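Local coordinates for protein adenosylmethionine-8-amino-7-oxononanoate aminotransferase (Methanocaldococcus jannaschii, PDB 6ZHK) that probably transfers the amino group of S-adenosyl-L-methionine to 7-keto-8-aminopelargonic acid, a pyridoxal-phosphate-dependent step of biotin biosynthesis, at residues K147-K152 and I218-K223. Numbering follows the deposited sequence.
Sequences KFISVK and ISLIEK
Ile149 on strand 147-151 meets Ile221 on helix 211-224 with their CA atoms 7.4 Å apart, and no hydrogen bond joins the two backbones here. Ile149 carries the strand's side of the contact, its CB pointing toward the helix. CG1 stands beside its own backbone N (chi1 -72°) and the chain runs on extended (chi2 170°), which carries CD1 up to the helix backbone. There the methyl comes within 3.6 Å of Ile221 CA and lies 3.7 Å from Leu220 O, so it rests against main chain as much as against side chain. The Ile221 side chain lies nearly perpendicular to that of Ile149, its CG1 3.7 Å from Ile149 CD1. The other branch of Ile149 serves Leu220: the two side chains run antiparallel alongside each other, with CG2 of Ile149 4.1 Å from CD2 of Leu220.

Around this patch, Ile149 and Ile221 both lean on Val231 of strand 228-234, Leu220 reaches Tyr183, and Val254 of helix 250-261 lies against Ile221. The helix belongs to a beta-alpha-beta crossover from strand 183-185 to strand 228-234; strand 147-151 sits between these two, parallel to both, and the helix packs over the sheet as it passes. On the strand's other face, Ser150 turns away from the helix, its OG hydrogen-bonding with one proton shared between Val165 O and Ile232 O. The side-chain contacts are apolar, and CD1 touches Leu220 O without a hydrogen bond; with no polar pair across them, the two segments are held here by shape fit and burial of hydrocarbon.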
loop_
_atom_site.group_PDB
_atom_site.type_symbol
_atom_site.label_atom_id
_atom_site.label_comp_id
_atom_site.label_asym_id
_atom_site.label_seq_id
_atom_site.Cartn_x
_atom_site.Cartn_y
_atom_site.Cartn_z
ATOM N N LYS A 147 12.891 -1.129 20.370
ATOM C CA LYS A 147 13.857 -0.591 19.438
ATOM C C LYS A 147 14.176 -1.641 18.386
ATOM O O LYS A 147 13.686 -2.767 18.432
ATOM C CB LYS A 147 15.106 -0.069 20.169
ATOM C CG LYS A 147 14.861 1.229 20.965
ATOM C CD LYS A 147 16.122 1.829 21.566
ATOM C CE LYS A 147 16.011 3.297 21.936
ATOM N NZ LYS A 147 14.842 3.551 22.821
ATOM N N PHE A 148 14.904 -1.209 17.365
ATOM C CA PHE A 148 15.270 -2.130 16.310
ATOM C C PHE A 148 16.732 -1.886 15.963
ATOM O O PHE A 148 17.300 -0.878 16.363
ATOM C CB PHE A 148 14.411 -1.885 15.079
ATOM C CG PHE A 148 14.664 -0.529 14.525
ATOM C CD1 PHE A 148 13.931 0.561 14.966
ATOM C CD2 PHE A 148 15.705 -0.329 13.614
ATOM C CE1 PHE A 148 14.235 1.820 14.506
ATOM C CE2 PHE A 148 15.999 0.931 13.136
ATOM C CZ PHE A 148 15.241 2.012 13.589
ATOM N N ILE A 149 17.298 -2.818 15.220
ATOM C CA ILE A 149 18.615 -2.628 14.654
ATOM C C ILE A 149 18.506 -2.765 13.141
ATOM O O ILE A 149 17.896 -3.713 12.606
ATOM C CB ILE A 149 19.564 -3.740 15.180
ATOM C CG1 ILE A 149 19.907 -3.509 16.654
ATOM C CG2 ILE A 149 20.830 -3.675 14.331
ATOM C CD1 ILE A 149 20.642 -4.681 17.323
ATOM N N SER A 150 19.153 -1.847 12.441
ATOM C CA SER A 150 19.238 -1.947 10.999
ATOM C C SER A 150 20.606 -1.374 10.579
ATOM O O SER A 150 21.541 -1.373 11.392
ATOM C CB SER A 150 18.070 -1.196 10.440
ATOM O OG SER A 150 18.039 -1.344 9.033
ATOM N N VAL A 151 20.720 -0.927 9.317
ATOM C CA VAL A 151 21.969 -0.358 8.801
ATOM C C VAL A 151 21.747 1.003 8.192
ATOM O O VAL A 151 20.689 1.303 7.653
ATOM C CB VAL A 151 22.689 -1.288 7.801
ATOM C CG1 VAL A 151 23.237 -2.513 8.513
ATOM C CG2 VAL A 151 21.834 -1.669 6.593
ATOM N N LYS A 152 22.784 1.845 8.312
ATOM C CA LYS A 152 22.779 3.123 7.619
ATOM C C LYS A 152 22.705 2.864 6.109
ATOM O O LYS A 152 23.317 1.900 5.611
ATOM C CB LYS A 152 24.051 3.882 7.966
ATOM C CG LYS A 152 24.119 4.428 9.400
ATOM C CD LYS A 152 25.538 4.886 9.744
ATOM C CE LYS A 152 25.821 4.797 11.231
ATOM N NZ LYS A 152 26.894 5.731 11.657
ATOM N N ILE A 218 27.282 -7.607 15.036
ATOM C CA ILE A 218 27.023 -8.655 16.006
ATOM C C ILE A 218 27.092 -8.052 17.405
ATOM O O ILE A 218 26.245 -8.358 18.251
ATOM C CB ILE A 218 28.050 -9.797 15.840
ATOM C CG1 ILE A 218 27.803 -10.506 14.500
ATOM C CG2 ILE A 218 27.894 -10.724 17.033
ATOM C CD1 ILE A 218 28.862 -11.605 14.120
ATOM N N SER A 219 28.092 -7.192 17.632
ATOM C CA SER A 219 28.284 -6.519 18.910
ATOM C C SER A 219 27.047 -5.690 19.252
ATOM O O SER A 219 26.666 -5.641 20.419
ATOM C CB SER A 219 29.531 -5.617 18.889
ATOM O OG SER A 219 30.679 -6.461 18.775
ATOM N N LEU A 220 26.491 -4.985 18.278
ATOM C CA LEU A 220 25.290 -4.196 18.555
ATOM C C LEU A 220 24.116 -5.115 18.918
ATOM O O LEU A 220 23.383 -4.806 19.842
ATOM C CB LEU A 220 25.002 -3.406 17.297
ATOM C CG LEU A 220 24.286 -2.073 17.398
ATOM C CD1 LEU A 220 25.187 -1.025 18.045
ATOM C CD2 LEU A 220 23.951 -1.640 15.985
ATOM N N ILE A 221 23.933 -6.253 18.203
ATOM C CA ILE A 221 22.900 -7.219 18.548
ATOM C C ILE A 221 23.095 -7.735 19.975
ATOM O O ILE A 221 22.151 -7.794 20.770
ATOM C CB ILE A 221 22.807 -8.353 17.486
ATOM C CG1 ILE A 221 22.371 -7.751 16.148
ATOM C CG2 ILE A 221 21.872 -9.478 17.978
ATOM C CD1 ILE A 221 22.556 -8.687 14.935
ATOM N N GLU A 222 24.339 -8.094 20.313
ATOM C CA GLU A 222 24.614 -8.596 21.647
ATOM C C GLU A 222 24.327 -7.516 22.695
ATOM O O GLU A 222 23.770 -7.812 23.743
ATOM C CB GLU A 222 26.077 -9.036 21.742
ATOM C CG GLU A 222 26.374 -10.246 20.885
ATOM C CD GLU A 222 27.843 -10.583 20.748
ATOM O OE1 GLU A 222 28.685 -9.649 20.871
ATOM O OE2 GLU A 222 28.133 -11.767 20.496
ATOM N N LYS A 223 24.712 -6.297 22.428
ATOM C CA LYS A 223 24.532 -5.219 23.384
ATOM C C LYS A 223 23.055 -4.861 23.577
ATOM O O LYS A 223 22.656 -4.686 24.717
ATOM C CB LYS A 223 25.278 -3.946 22.958
ATOM C CG LYS A 223 25.189 -2.781 23.940
ATOM C CD LYS A 223 25.951 -1.611 23.377
ATOM C CE LYS A 223 26.271 -0.487 24.344
ATOM N NZ LYS A 223 27.138 0.493 23.645
#